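PDB 1RTR: geranyltranstransferase from Staphylococcus aureus, which probably catalyses the head-to-tail condensation of isopentenyl diphosphate with allylic diphosphates to make farnesyl diphosphate, an isoprenoid precursor. Local coordinates for residues A[28-31]-A[32-36]; A[97-100]-A[101-105]; A[114-117]-A[118-122]. All coordinates share one frame; numbering follows the deposited sequence.

Contact 1: A[28-31]-A[32-36]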
loop_
_atom_site.group_PDB
_atom_site.type_symbol
_atom_site.label_atom_id
_atom_site.label_comp_id
_atom_site.label_asym_id
_atom_site.label_seq_id
_atom_site.Cartn_x
_atom_site.Cartn_y
_atom_site.Cartn_z
ATOM N N THR A 28 -16.166 -6.203 12.458
ATOM C CA THR A 28 -16.166 -6.880 11.159
ATOM C C THR A 28 -15.142 -8.009 11.159
ATOM O O THR A 28 -14.315 -8.126 12.070
ATOM C CB THR A 28 -15.875 -5.913 9.977
ATOM O OG1 THR A 28 -14.603 -5.278 10.165
ATOM C CG2 THR A 28 -16.857 -4.755 9.941
ATOM N N GLN A 29 -15.199 -8.832 10.118
ATOM C CA GLN A 29 -14.280 -9.950 9.972
ATOM C C GLN A 29 -12.929 -9.554 9.380
ATOM O O GLN A 29 -12.040 -10.403 9.253
ATOM C CB GLN A 29 -14.903 -11.031 9.096
ATOM C CG GLN A 29 -16.307 -11.438 9.463
ATOM C CD GLN A 29 -16.814 -12.514 8.540
ATOM O OE1 GLN A 29 -16.831 -12.333 7.315
ATOM N NE2 GLN A 29 -17.195 -13.651 9.109
ATOM N N LEU A 30 -12.777 -8.275 9.025
ATOM C CA LEU A 30 -11.578 -7.775 8.346
ATOM C C LEU A 30 -10.295 -8.296 8.969
ATOM O O LEU A 30 -9.446 -8.855 8.276
ATOM C CB LEU A 30 -11.560 -6.244 8.292
ATOM C CG LEU A 30 -10.431 -5.540 7.519
ATOM C CD1 LEU A 30 -10.384 -5.952 6.050
ATOM C CD2 LEU A 30 -10.578 -4.052 7.628
ATOM N N GLU A 31 -10.161 -8.142 10.276
ATOM C CA GLU A 31 -8.928 -8.562 10.917
ATOM C C GLU A 31 -8.796 -10.086 11.124
ATOM O O GLU A 31 -7.677 -10.595 11.187
ATOM C CB GLU A 31 -8.620 -7.752 12.187
ATOM C CG GLU A 31 -9.795 -7.030 12.815
ATOM C CD GLU A 31 -10.199 -5.754 12.105
ATOM O OE1 GLU A 31 -9.401 -4.803 12.039
ATOM O OE2 GLU A 31 -11.348 -5.694 11.632
ATOM N N GLU A 32 -9.904 -10.824 11.203
ATOM C CA GLU A 32 -9.767 -12.286 11.222
ATOM C C GLU A 32 -9.449 -12.822 9.822
ATOM O O GLU A 32 -8.777 -13.844 9.684
ATOM C CB GLU A 32 -10.928 -13.029 11.930
ATOM C CG GLU A 32 -12.344 -12.641 11.529
ATOM C CD GLU A 32 -13.345 -13.806 11.565
ATOM O OE1 GLU A 32 -12.926 -15.000 11.478
ATOM O OE2 GLU A 32 -14.572 -13.521 11.658
ATOM N N SER A 33 -9.901 -12.105 8.793
ATOM C CA SER A 33 -9.494 -12.368 7.418
ATOM C C SER A 33 -8.000 -12.067 7.194
ATOM O O SER A 33 -7.283 -12.882 6.630
ATOM C CB SER A 33 -10.349 -11.551 6.462
ATOM O OG SER A 33 -10.002 -11.813 5.116
ATOM N N MET A 34 -7.540 -10.899 7.643
ATOM C CA MET A 34 -6.127 -10.527 7.586
ATOM C C MET A 34 -5.275 -11.589 8.273
ATOM O O MET A 34 -4.329 -12.118 7.682
ATOM C CB MET A 34 -5.881 -9.152 8.241
ATOM C CG MET A 34 -6.361 -7.929 7.431
ATOM S SD MET A 34 -6.619 -6.404 8.412
ATOM C CE MET A 34 -4.979 -5.877 8.634
ATOM N N LEU A 35 -5.634 -11.896 9.520
ATOM C CA LEU A 35 -4.929 -12.869 10.356
ATOM C C LEU A 35 -4.964 -14.284 9.789
ATOM O O LEU A 35 -3.977 -15.016 9.873
ATOM C CB LEU A 35 -5.512 -12.866 11.769
ATOM C CG LEU A 35 -4.695 -12.263 12.915
ATOM C CD1 LEU A 35 -3.309 -11.729 12.508
ATOM C CD2 LEU A 35 -5.510 -11.177 13.598
ATOM N N TYR A 36 -6.098 -14.662 9.212
ATOM C CA TYR A 36 -6.241 -15.975 8.586
ATOM C C TYR A 36 -5.127 -16.256 7.574
ATOM O O TYR A 36 -4.446 -17.282 7.679
ATOM C CB TYR A 36 -7.627 -16.137 7.937
ATOM C CG TYR A 36 -7.851 -17.478 7.265
ATOM C CD1 TYR A 36 -8.081 -18.639 8.015
ATOM C CD2 TYR A 36 -7.828 -17.587 5.872
ATOM C CE1 TYR A 36 -8.286 -19.872 7.395
ATOM C CE2 TYR A 36 -8.038 -18.821 5.238
ATOM C CZ TYR A 36 -8.263 -19.957 6.006
ATOM O OH TYR A 36 -8.463 -21.162 5.362
#
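Gln29 and Glu32 meet at the start of helix 30-38 with the amide and carboxylate planes 90° apart. The Gln29 chain runs on extended beyond CG, and Glu32 crosses it at a slant, so that Glu32 OE2 lies 3.5 Å from Gln29 CG, against the aliphatic part of the chain. Glu32 can come this close because its CG sits between the backbone N and the carbonyl carbon (chi1 49°), which also lays CG against the peptide of Gln29, 3.2 Å from Gln29 O. The other oxygen, Glu32 OE1, is hydrogen-bonded to the hydroxyl of Tyr103.

On another side of the helix Leu30 and Met34, four residues apart, also pass obliquely. Met34 CG stands beside the backbone N (chi1 -74°) and the chain then runs extended to the sulfur, SD, which rests 4.0 Å from Leu30 CG. Beside them the carboxylate of Glu31 is bonded through OE1 to His147 ND1 of the second subunit, a residue that also packs on Met34, while Leu30 touches Met155 of that subunit.

Three backbone bonds open the helix. Ser33 N reaches Gln29 O at 2.8 Å, nearly end-on to the carbonyl; Met34 N bonds to Leu30 O at 2.9 Å; and Leu35 N approaches Glu31 O, also at 2.9 Å, from above the carbonyl plane. The buried hydroxyl of Ser33 lies beside the Asn99 side chain, probably as a hydrogen-bond partner.

The chemistry thus divides round one helical turn. Methionine and leucine give an apolar surface beside the subunit boundary, and the buried carboxylate of Glu31 is met there by a histidine, a pairing that could favour a protonated imidazole. Glu32, more exposed, has its carboxylate steered by a tyrosine hydroxyl of the same chain.

Contact 2: A[97-100]-A[101-105]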
loop_
_atom_site.group_PDB
_atom_site.type_symbol
_atom_site.label_atom_id
_atom_site.label_comp_id
_atom_site.label_asym_id
_atom_site.label_seq_id
_atom_site.Cartn_x
_atom_site.Cartn_y
_atom_site.Cartn_z
ATOM N N LEU A 97 -8.274 -23.694 2.479
ATOM C CA LEU A 97 -9.069 -22.809 1.628
ATOM C C LEU A 97 -8.458 -21.412 1.567
ATOM O O LEU A 97 -7.925 -20.913 2.564
ATOM C CB LEU A 97 -10.506 -22.712 2.151
ATOM C CG LEU A 97 -11.390 -23.962 2.164
ATOM C CD1 LEU A 97 -12.525 -23.805 3.166
ATOM C CD2 LEU A 97 -11.939 -24.252 0.765
ATOM N N THR A 98 -8.539 -20.788 0.393
ATOM C CA THR A 98 -8.035 -19.434 0.204
ATOM C C THR A 98 -8.961 -18.420 0.850
ATOM O O THR A 98 -10.155 -18.681 1.028
ATOM C CB THR A 98 -7.858 -19.103 -1.291
ATOM O OG1 THR A 98 -9.041 -19.459 -2.011
ATOM C CG2 THR A 98 -6.780 -19.967 -1.910
ATOM N N ASN A 99 -8.405 -17.257 1.185
ATOM C CA ASN A 99 -9.157 -16.187 1.834
ATOM C C ASN A 99 -10.562 -15.982 1.269
ATOM O O ASN A 99 -11.535 -16.009 2.017
ATOM C CB ASN A 99 -8.368 -14.872 1.817
ATOM C CG ASN A 99 -8.799 -13.917 2.919
ATOM O OD1 ASN A 99 -8.074 -13.705 3.889
ATOM N ND2 ASN A 99 -9.983 -13.335 2.774
ATOM N N HIS A 100 -10.664 -15.803 -0.046
ATOM C CA HIS A 100 -11.939 -15.475 -0.677
ATOM C C HIS A 100 -12.959 -16.616 -0.628
ATOM O O HIS A 100 -14.165 -16.390 -0.773
ATOM C CB HIS A 100 -11.731 -15.000 -2.121
ATOM C CG HIS A 100 -11.199 -16.055 -3.042
ATOM N ND1 HIS A 100 -12.004 -16.765 -3.905
ATOM C CD2 HIS A 100 -9.941 -16.514 -3.241
ATOM C CE1 HIS A 100 -11.267 -17.622 -4.590
ATOM N NE2 HIS A 100 -10.010 -17.488 -4.207
ATOM N N LYS A 101 -12.470 -17.838 -0.431
ATOM C CA LYS A 101 -13.345 -18.998 -0.315
ATOM C C LYS A 101 -13.992 -19.064 1.069
ATOM O O LYS A 101 -15.067 -19.635 1.225
ATOM C CB LYS A 101 -12.586 -20.290 -0.633
ATOM C CG LYS A 101 -12.586 -20.659 -2.115
ATOM C CD LYS A 101 -13.882 -21.359 -2.518
ATOM C CE LYS A 101 -14.553 -20.667 -3.706
ATOM N NZ LYS A 101 -15.860 -21.313 -4.050
ATOM N N VAL A 102 -13.342 -18.455 2.058
ATOM C CA VAL A 102 -13.834 -18.433 3.437
ATOM C C VAL A 102 -14.585 -17.140 3.799
ATOM O O VAL A 102 -15.403 -17.141 4.731
ATOM C CB VAL A 102 -12.670 -18.654 4.442
ATOM C CG1 VAL A 102 -13.158 -18.578 5.872
ATOM C CG2 VAL A 102 -11.988 -19.992 4.191
ATOM N N TYR A 103 -14.316 -16.046 3.079
ATOM C CA TYR A 103 -14.812 -14.727 3.491
ATOM C C TYR A 103 -15.539 -13.965 2.401
ATOM O O TYR A 103 -16.154 -12.930 2.669
ATOM C CB TYR A 103 -13.672 -13.857 4.020
ATOM C CG TYR A 103 -13.053 -14.353 5.300
ATOM C CD1 TYR A 103 -11.805 -14.969 5.298
ATOM C CD2 TYR A 103 -13.714 -14.206 6.517
ATOM C CE1 TYR A 103 -11.230 -15.432 6.482
ATOM C CE2 TYR A 103 -13.151 -14.663 7.702
ATOM C CZ TYR A 103 -11.914 -15.276 7.675
ATOM O OH TYR A 103 -11.364 -15.720 8.849
ATOM N N GLY A 104 -15.462 -14.466 1.176
ATOM C CA GLY A 104 -16.023 -13.772 0.036
ATOM C C GLY A 104 -14.971 -12.917 -0.633
ATOM O O GLY A 104 -13.959 -12.568 -0.025
ATOM N N GLU A 105 -15.219 -12.580 -1.891
ATOM C CA GLU A 105 -14.311 -11.752 -2.669
ATOM C C GLU A 105 -14.071 -10.358 -2.086
ATOM O O GLU A 105 -12.918 -9.915 -2.038
ATOM C CB GLU A 105 -14.793 -11.645 -4.105
ATOM C CG GLU A 105 -14.270 -12.766 -4.983
ATOM C CD GLU A 105 -15.104 -12.974 -6.228
ATOM O OE1 GLU A 105 -15.305 -12.008 -6.998
ATOM O OE2 GLU A 105 -15.563 -14.115 -6.435
#
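Leu97, just before helix 99-103, makes an apolar contact with Val102: its CB lies 3.7 Å from Val102 CG2, the two side chains crossing at about a right angle. The aliphatic CG of Lys101 passes over one face of the His100 imidazole and lies 3.7 Å from Thr98 OG1. The histidine ring is brought back beside its own helix because CG stands between the backbone N and the carbonyl carbon (chi1 66°).

Backbone bonding is irregular. Lys101 N donates to Thr98 O at 2.9 Å and Val102 N to Asn99 O at 3.0 Å, both i to i+3 and both arriving well above the carbonyl plane. The i to i+4 bonds from Val102, Tyr103 and Gly104 are weak.

Among polar ends, Thr98 OG1 and His100 NE2 are both bonded to Asp90 O, and Tyr103 OH to Glu32.

Thr98 occupies the N-cap position, though its side chain makes no capping bond. Gly104, with a positive phi of 94°, ends the helical path where a side chain would strike the preceding carbonyl, and is itself the N-cap residue of helix 105-124. This short helix joins the small 92-93/96-97 hairpin to that long helix of the mainly helical polyprenyl synthetase fold.

Contact 3: A[114-117]-A[118-122]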
loop_
_atom_site.group_PDB
_atom_site.type_symbol
_atom_site.label_atom_id
_atom_site.label_comp_id
_atom_site.label_asym_id
_atom_site.label_seq_id
_atom_site.Cartn_x
_atom_site.Cartn_y
_atom_site.Cartn_z
ATOM N N ALA A 114 -5.718 -3.728 3.234
ATOM C CA ALA A 114 -5.380 -3.387 4.592
ATOM C C ALA A 114 -3.960 -3.847 4.935
ATOM O O ALA A 114 -3.193 -3.125 5.595
ATOM C CB ALA A 114 -6.415 -3.977 5.571
ATOM N N LEU A 115 -3.593 -5.036 4.475
ATOM C CA LEU A 115 -2.272 -5.581 4.809
ATOM C C LEU A 115 -1.172 -4.769 4.131
ATOM O O LEU A 115 -0.152 -4.447 4.767
ATOM C CB LEU A 115 -2.168 -7.067 4.456
ATOM C CG LEU A 115 -2.808 -8.058 5.438
ATOM C CD1 LEU A 115 -3.127 -9.348 4.724
ATOM C CD2 LEU A 115 -1.902 -8.328 6.627
ATOM N N LEU A 116 -1.396 -4.415 2.863
ATOM C CA LEU A 116 -0.517 -3.502 2.166
ATOM C C LEU A 116 -0.340 -2.236 2.983
ATOM O O LEU A 116 0.786 -1.835 3.282
ATOM C CB LEU A 116 -1.088 -3.149 0.781
ATOM C CG LEU A 116 -0.115 -2.918 -0.378
ATOM C CD1 LEU A 116 -0.754 -2.211 -1.590
ATOM C CD2 LEU A 116 1.157 -2.208 0.050
ATOM N N THR A 117 -1.451 -1.609 3.360
ATOM C CA THR A 117 -1.389 -0.417 4.182
ATOM C C THR A 117 -0.649 -0.659 5.509
ATOM O O THR A 117 0.219 0.145 5.893
ATOM C CB THR A 117 -2.806 0.121 4.436
ATOM O OG1 THR A 117 -3.577 0.010 3.241
ATOM C CG2 THR A 117 -2.788 1.624 4.688
ATOM N N LYS A 118 -0.973 -1.752 6.210
ATOM C CA LYS A 118 -0.369 -1.997 7.526
ATOM C C LYS A 118 1.167 -2.107 7.465
ATOM O O LYS A 118 1.870 -1.647 8.373
ATOM C CB LYS A 118 -0.980 -3.239 8.204
ATOM C CG LYS A 118 -0.484 -3.496 9.620
ATOM C CD LYS A 118 -0.972 -2.443 10.609
ATOM C CE LYS A 118 -0.856 -2.943 12.049
ATOM N NZ LYS A 118 -0.279 -1.909 12.976
ATOM N N ALA A 119 1.676 -2.716 6.391
ATOM C CA ALA A 119 3.119 -2.881 6.213
ATOM C C ALA A 119 3.861 -1.551 6.310
ATOM O O ALA A 119 4.916 -1.470 6.943
ATOM C CB ALA A 119 3.423 -3.594 4.893
ATOM N N PHE A 120 3.286 -0.506 5.710
ATOM C CA PHE A 120 3.874 0.829 5.747
ATOM C C PHE A 120 3.760 1.496 7.115
ATOM O O PHE A 120 4.698 2.159 7.573
ATOM C CB PHE A 120 3.304 1.687 4.623
ATOM C CG PHE A 120 3.733 1.220 3.270
ATOM C CD1 PHE A 120 5.034 1.441 2.828
ATOM C CD2 PHE A 120 2.867 0.516 2.459
ATOM C CE1 PHE A 120 5.454 0.990 1.589
ATOM C CE2 PHE A 120 3.281 0.056 1.220
ATOM C CZ PHE A 120 4.582 0.294 0.780
ATOM N N GLU A 121 2.622 1.299 7.777
ATOM C CA GLU A 121 2.436 1.763 9.146
ATOM C C GLU A 121 3.492 1.186 10.065
ATOM O O GLU A 121 4.069 1.903 10.878
ATOM C CB GLU A 121 1.053 1.369 9.653
ATOM C CG GLU A 121 0.505 2.292 10.721
ATOM C CD GLU A 121 0.287 1.581 12.040
ATOM O OE1 GLU A 121 1.281 1.008 12.559
ATOM O OE2 GLU A 121 -0.877 1.594 12.552
ATOM N N LEU A 122 3.742 -0.111 9.922
ATOM C CA LEU A 122 4.673 -0.837 10.782
ATOM C C LEU A 122 6.107 -0.320 10.712
ATOM O O LEU A 122 6.753 -0.156 11.746
ATOM C CB LEU A 122 4.620 -2.336 10.476
ATOM C CG LEU A 122 4.824 -3.302 11.650
ATOM C CD1 LEU A 122 4.055 -2.885 12.922
ATOM C CD2 LEU A 122 4.439 -4.699 11.227
#
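Leu116 and Phe120 lie side by side, pointing the same way from successive turns of helix 105-124, with Leu116 CD2 3.3 Å from Phe120 CE2. The ring also turns CD2 toward the backbone of the preceding turn, 3.2 Å from Leu116 O, while Thr117 O sits at its edge, near the ring plane.

Behind these side chains the helix is held by Lys118 N bonded to Ala114 O at 2.7 Å and Ala119 N to Leu115 O at 3.0 Å. Thr117 O is shared: Glu121 N meets it at 3.3 Å in the carbonyl plane, and Phe120 N adds a weak bond. Thr117 OG1, anti to its carbonyl carbon (chi1 -40°), turns back to bond Asp113 O. Lys118 NZ and Glu121 OE1, three residues apart, form a salt bridge whose hydrogen bond is weak at 3.3 Å.

Further out, Leu116 packs on Ile74 and Tyr77 of helix 65-83, and Phe120 on Leu138 and Ser142 of helix 131-145. Across the dimer, Phe120 stacks on Phe120 of the second subunit, and Leu116 meets its own counterpart there.

Such self-pairing of leucine and phenylalanine places this part of helix 105-124 in the helical dimer interface of a homodimeric, mainly helical prenyl synthase.

Along the chain the contacts come in the order 1, 2, 3, all within the polyprenyl synthetase fold. Contacts 1 and 2, with centres 11 Å apart, join directly: Tyr36 OH lies 2.9 Å from Leu97 O, a probable hydrogen bond that ties helix 30-38 to the start of contact 2. Contact 1 also reaches contact 3, 14 Å away between centres, where Met34 SD packs 3.7 Å from Ala114 CB. Contacts 2 and 3 do not touch, their nearest atoms being about 7 Å apart, although helix 99-103 leads straight into helix 105-124. Helix 30-38 thus bridges the two. Contacts 1 and 3 lie at the dimer interface, and contact 2 touches it where Glu105 packs on Ala86 of the second subunit.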